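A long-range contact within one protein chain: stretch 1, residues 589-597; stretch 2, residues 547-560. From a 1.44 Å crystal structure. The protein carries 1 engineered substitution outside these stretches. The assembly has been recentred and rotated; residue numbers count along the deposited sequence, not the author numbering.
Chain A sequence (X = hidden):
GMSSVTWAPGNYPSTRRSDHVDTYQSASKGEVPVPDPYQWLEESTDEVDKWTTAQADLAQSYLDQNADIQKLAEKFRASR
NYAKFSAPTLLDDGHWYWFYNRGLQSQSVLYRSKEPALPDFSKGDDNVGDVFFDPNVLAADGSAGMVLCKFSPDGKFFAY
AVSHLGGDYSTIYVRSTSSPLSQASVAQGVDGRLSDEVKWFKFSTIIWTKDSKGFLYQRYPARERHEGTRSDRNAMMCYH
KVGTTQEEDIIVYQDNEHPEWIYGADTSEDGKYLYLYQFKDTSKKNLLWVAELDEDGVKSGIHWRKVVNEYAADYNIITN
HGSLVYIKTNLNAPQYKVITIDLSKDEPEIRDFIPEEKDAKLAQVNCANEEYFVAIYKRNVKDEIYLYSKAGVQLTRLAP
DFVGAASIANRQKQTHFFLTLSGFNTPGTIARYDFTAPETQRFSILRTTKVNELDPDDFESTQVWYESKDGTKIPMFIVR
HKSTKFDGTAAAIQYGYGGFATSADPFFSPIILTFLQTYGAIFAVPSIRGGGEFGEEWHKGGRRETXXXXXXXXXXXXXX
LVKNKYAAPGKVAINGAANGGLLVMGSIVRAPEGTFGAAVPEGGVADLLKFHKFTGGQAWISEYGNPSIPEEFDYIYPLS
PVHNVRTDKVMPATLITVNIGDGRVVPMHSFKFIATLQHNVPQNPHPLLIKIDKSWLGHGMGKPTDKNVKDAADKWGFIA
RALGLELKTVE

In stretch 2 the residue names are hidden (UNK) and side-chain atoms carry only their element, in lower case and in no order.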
# COMPACT_ATOMS: atom_id res chain seq x y z
N VAL A 589 -8.02 12.69 19.79
CA VAL A 589 -7.84 12.65 21.24
C VAL A 589 -6.91 13.77 21.69
O VAL A 589 -7.15 14.43 22.72
CB VAL A 589 -7.31 11.26 21.65
CG1 VAL A 589 -6.82 11.28 23.09
CG2 VAL A 589 -8.39 10.15 21.37
N ARG A 590 -5.84 14.01 20.93
CA ARG A 590 -4.75 14.86 21.41
C ARG A 590 -4.92 16.33 21.07
O ARG A 590 -4.47 17.21 21.84
CB ARG A 590 -3.41 14.37 20.85
CG ARG A 590 -3.01 13.00 21.41
CD ARG A 590 -1.71 12.44 20.85
NE ARG A 590 -0.56 13.18 21.33
CZ ARG A 590 0.04 13.01 22.51
NH1 ARG A 590 -0.36 12.05 23.34
NH2 ARG A 590 1.06 13.78 22.87
N ALA A 591 -5.50 16.66 19.95
CA ALA A 591 -5.50 18.04 19.50
C ALA A 591 -6.45 18.88 20.34
O ALA A 591 -7.42 18.37 20.88
CB ALA A 591 -5.97 18.11 18.06
N PRO A 592 -6.20 20.18 20.43
CA PRO A 592 -7.15 21.05 21.10
C PRO A 592 -8.57 20.90 20.53
O PRO A 592 -8.78 20.67 19.33
CB PRO A 592 -6.59 22.45 20.86
CG PRO A 592 -5.16 22.25 20.63
CD PRO A 592 -5.04 20.91 19.90
N GLU A 593 -9.57 21.01 21.41
CA GLU A 593 -10.95 21.00 20.98
C GLU A 593 -11.15 21.98 19.83
O GLU A 593 -10.65 23.10 19.86
CB GLU A 593 -11.82 21.36 22.19
CG GLU A 593 -13.25 21.23 21.92
CD GLU A 593 -14.09 21.51 23.19
OE1 GLU A 593 -14.06 20.73 24.20
OE2 GLU A 593 -14.73 22.58 23.18
N GLY A 594 -11.84 21.53 18.79
CA GLY A 594 -12.15 22.34 17.63
C GLY A 594 -11.07 22.39 16.57
O GLY A 594 -11.23 23.10 15.57
N THR A 595 -9.98 21.66 16.73
CA THR A 595 -8.96 21.64 15.69
C THR A 595 -9.50 21.01 14.41
O THR A 595 -9.14 21.43 13.31
CB THR A 595 -7.74 20.83 16.16
OG1 THR A 595 -7.12 21.45 17.27
CG2 THR A 595 -6.66 20.70 15.09
N PHE A 596 -10.34 19.99 14.55
CA PHE A 596 -10.88 19.28 13.40
C PHE A 596 -12.38 19.40 13.39
O PHE A 596 -13.01 19.43 14.44
CB PHE A 596 -10.51 17.81 13.51
CG PHE A 596 -9.04 17.56 13.64
CD1 PHE A 596 -8.21 17.84 12.58
CD2 PHE A 596 -8.49 17.06 14.79
CE1 PHE A 596 -6.84 17.65 12.67
CE2 PHE A 596 -7.10 16.84 14.89
CZ PHE A 596 -6.30 17.13 13.82
N GLY A 597 -12.94 19.43 12.19
CA GLY A 597 -14.38 19.47 11.99
C GLY A 597 -14.99 18.12 11.70
O GLY A 597 -16.21 17.97 11.81
N UNK A 547 7.34 8.55 18.24
CA UNK A 547 6.09 8.44 17.48
C UNK A 547 5.18 9.63 17.74
O UNK A 547 4.39 10.01 16.86
c UNK A 547 4.03 6.78 14.35
n UNK A 547 4.81 6.46 13.10
c UNK A 547 4.22 6.79 16.88
c UNK A 547 5.37 7.13 17.84
c UNK A 547 4.78 6.30 15.53
N UNK A 548 5.25 10.23 18.93
CA UNK A 548 4.44 11.42 19.21
C UNK A 548 4.68 12.51 18.17
O UNK A 548 3.77 13.29 17.88
c UNK A 548 6.09 12.42 20.80
c UNK A 548 4.68 11.93 20.64
c UNK A 548 3.72 13.09 20.97
N UNK A 549 5.87 12.55 17.54
CA UNK A 549 6.14 13.61 16.58
C UNK A 549 5.25 13.51 15.36
O UNK A 549 4.90 14.54 14.78
c UNK A 549 8.57 13.92 17.18
o UNK A 549 8.26 14.54 18.19
n UNK A 549 9.79 13.52 16.93
c UNK A 549 7.58 13.56 16.12
N UNK A 550 4.88 12.29 14.97
CA UNK A 550 3.94 12.11 13.86
C UNK A 550 2.64 12.85 14.11
O UNK A 550 2.10 13.53 13.23
o UNK A 550 4.94 9.95 13.40
c UNK A 550 3.69 10.64 13.67
c UNK A 550 2.73 10.41 12.57
N UNK A 551 2.11 12.69 15.33
CA UNK A 551 0.86 13.32 15.72
C UNK A 551 1.02 14.84 15.81
O UNK A 551 0.18 15.59 15.31
c UNK A 551 -1.73 9.70 16.44
c UNK A 551 -0.06 11.31 16.93
c UNK A 551 -0.87 8.69 16.62
c UNK A 551 0.37 12.73 17.05
c UNK A 551 -1.36 10.99 16.61
c UNK A 551 0.45 8.96 16.90
c UNK A 551 0.83 10.28 17.06
N UNK A 552 2.12 15.31 16.43
CA UNK A 552 2.38 16.74 16.48
C UNK A 552 2.48 17.33 15.07
O UNK A 552 1.97 18.42 14.81
o UNK A 552 2.34 16.82 19.29
o UNK A 552 4.52 16.53 19.48
c UNK A 552 3.49 16.74 18.80
c UNK A 552 3.66 16.98 17.28
N UNK A 553 3.13 16.63 14.15
CA UNK A 553 3.26 17.14 12.78
C UNK A 553 1.89 17.24 12.12
O UNK A 553 1.59 18.20 11.43
o UNK A 553 6.01 17.12 13.14
c UNK A 553 5.63 16.26 12.34
c UNK A 553 4.16 16.22 11.95
o UNK A 553 6.35 15.40 11.79
N UNK A 554 1.03 16.24 12.33
CA UNK A 554 -0.27 16.22 11.67
C UNK A 554 -1.20 17.29 12.25
O UNK A 554 -1.90 17.99 11.51
c UNK A 554 -2.69 14.11 8.53
c UNK A 554 -3.96 13.79 9.00
c UNK A 554 -1.97 14.51 10.79
c UNK A 554 -0.89 14.83 11.80
c UNK A 554 -1.71 14.46 9.45
c UNK A 554 -3.21 14.12 11.23
c UNK A 554 -4.21 13.78 10.33
N UNK A 555 -1.18 17.44 13.57
CA UNK A 555 -1.97 18.49 14.20
C UNK A 555 -1.49 19.89 13.80
O UNK A 555 -2.28 20.78 13.47
c UNK A 555 -2.55 19.51 16.40
c UNK A 555 -2.75 17.01 16.06
c UNK A 555 -1.97 18.27 15.72
c UNK A 555 -2.48 16.50 17.48
N UNK A 556 -0.17 20.09 13.76
CA UNK A 556 0.36 21.37 13.32
C UNK A 556 -0.04 21.71 11.88
O UNK A 556 -0.25 22.89 11.53
c UNK A 556 1.87 21.43 13.51
N UNK A 557 -0.14 20.70 11.01
CA UNK A 557 -0.56 20.97 9.64
C UNK A 557 -1.97 21.54 9.62
O UNK A 557 -2.25 22.50 8.90
c UNK A 557 -0.48 19.67 8.84
N UNK A 558 -2.87 20.97 10.41
CA UNK A 558 -4.26 21.44 10.43
C UNK A 558 -4.34 22.83 11.02
O UNK A 558 -5.11 23.66 10.53
c UNK A 558 -5.11 20.45 11.23
N UNK A 559 -3.53 23.11 12.04
CA UNK A 559 -3.51 24.43 12.63
C UNK A 559 -3.00 25.46 11.63
O UNK A 559 -3.52 26.56 11.53
c UNK A 559 -2.65 24.40 13.91
n UNK A 559 -3.03 23.37 17.36
c UNK A 559 -3.28 23.54 14.99
o UNK A 559 -1.20 23.12 16.10
c UNK A 559 -2.41 23.34 16.20
N UNK A 560 -1.97 25.08 10.85
CA UNK A 560 -1.39 25.95 9.83
C UNK A 560 -2.38 26.27 8.73
O UNK A 560 -2.45 27.41 8.26
c UNK A 560 0.08 25.47 6.78
c UNK A 560 0.63 26.06 5.65
c UNK A 560 1.55 27.03 5.78
c UNK A 560 1.36 26.88 8.13
c UNK A 560 0.44 25.88 8.03
c UNK A 560 1.92 27.45 6.98
c UNK A 560 -0.15 25.24 9.26
O HOH W 1 0.10 15.34 19.53
O HOH W 2 -7.15 23.48 12.72
O HOH W 3 -5.99 23.88 17.32

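Position 547 carries four carbons in a row ending in nitrogen, an unbranched chain out of reach of stretch 1: Lys547. At 548 one carbon carries two others, and one of these lies 3.3 Å from Arg590 NH2. A branch of this kind with an oxygen on one arm would be threonine; here both arms are carbon: Val548, whose CG2 is the atom in question. Position 549 has two carbons, the second bearing an oxygen and a nitrogen, an amide far from the contact: Asn549. At 550 one carbon bears an oxygen and a carbon, again out of reach: Thr550.

Position 551 is one carbon and then a six-carbon ring with no hydroxyl. Its CB points toward stretch 1 and lies 4.3 Å from Arg590 CD: Phe551. Position 552 has two carbons, the second carrying two oxygens. One oxygen is 2.7 Å from water 1, which in turn accepts from Arg590 NE at 2.9 Å; this is Asp552, and its carboxylate meets the arginine through water rather than directly. The same carboxylate pattern at 553, out of reach, gives Asp553. At 554 another plain six-carbon ring follows one carbon, stopping short of contact: Phe554.

Position 555 has four carbons, forked at the first, with one arm two carbons long. The end of that arm lies 3.9 Å from Ala591 CB and 4.1 Å from Arg590 CB; the carbon before it sits at the ring edge, 4.2 Å from Phe596 CZ. This is Ile555, the atoms being CD1 and CG1.

Position 556 is a lone carbon pointing away: Ala556. At 557 a lone carbon is out of reach: Ala557. The lone carbon at 558 points toward stretch 1, its CB 3.6 Å from Phe596 CE1: Ala558. Position 559 has three carbons, the third bearing oxygen and nitrogen, and the nitrogen lies 4.1 Å from Pro592 CG: Gln559, whose NE2 donates to water 3. Position 560, one carbon and a plain ring, out of reach, is Phe560.

The contact works as a helix offering an apolar strip to a helix end and the turn after it. Ile555 is the centre, covered by Arg590, Ala591, Thr595 and Phe596, and the single methyl of Ala558 lies against the Phe596 ring. No direct hydrogen bond crosses; waters join the polar groups instead. Water 3 donates to Thr595 OG1 (2.7 Å) and accepts from Gln559 NE2 (3.0 Å), while Thr595 OG1 donates to Pro592 O (2.8 Å), tying this bridge to the type II turn. The rule is apolar packing in the middle and water-mediated polar links around it.

Stretch 2 (547-560) KVNTFDDFIAAAQF
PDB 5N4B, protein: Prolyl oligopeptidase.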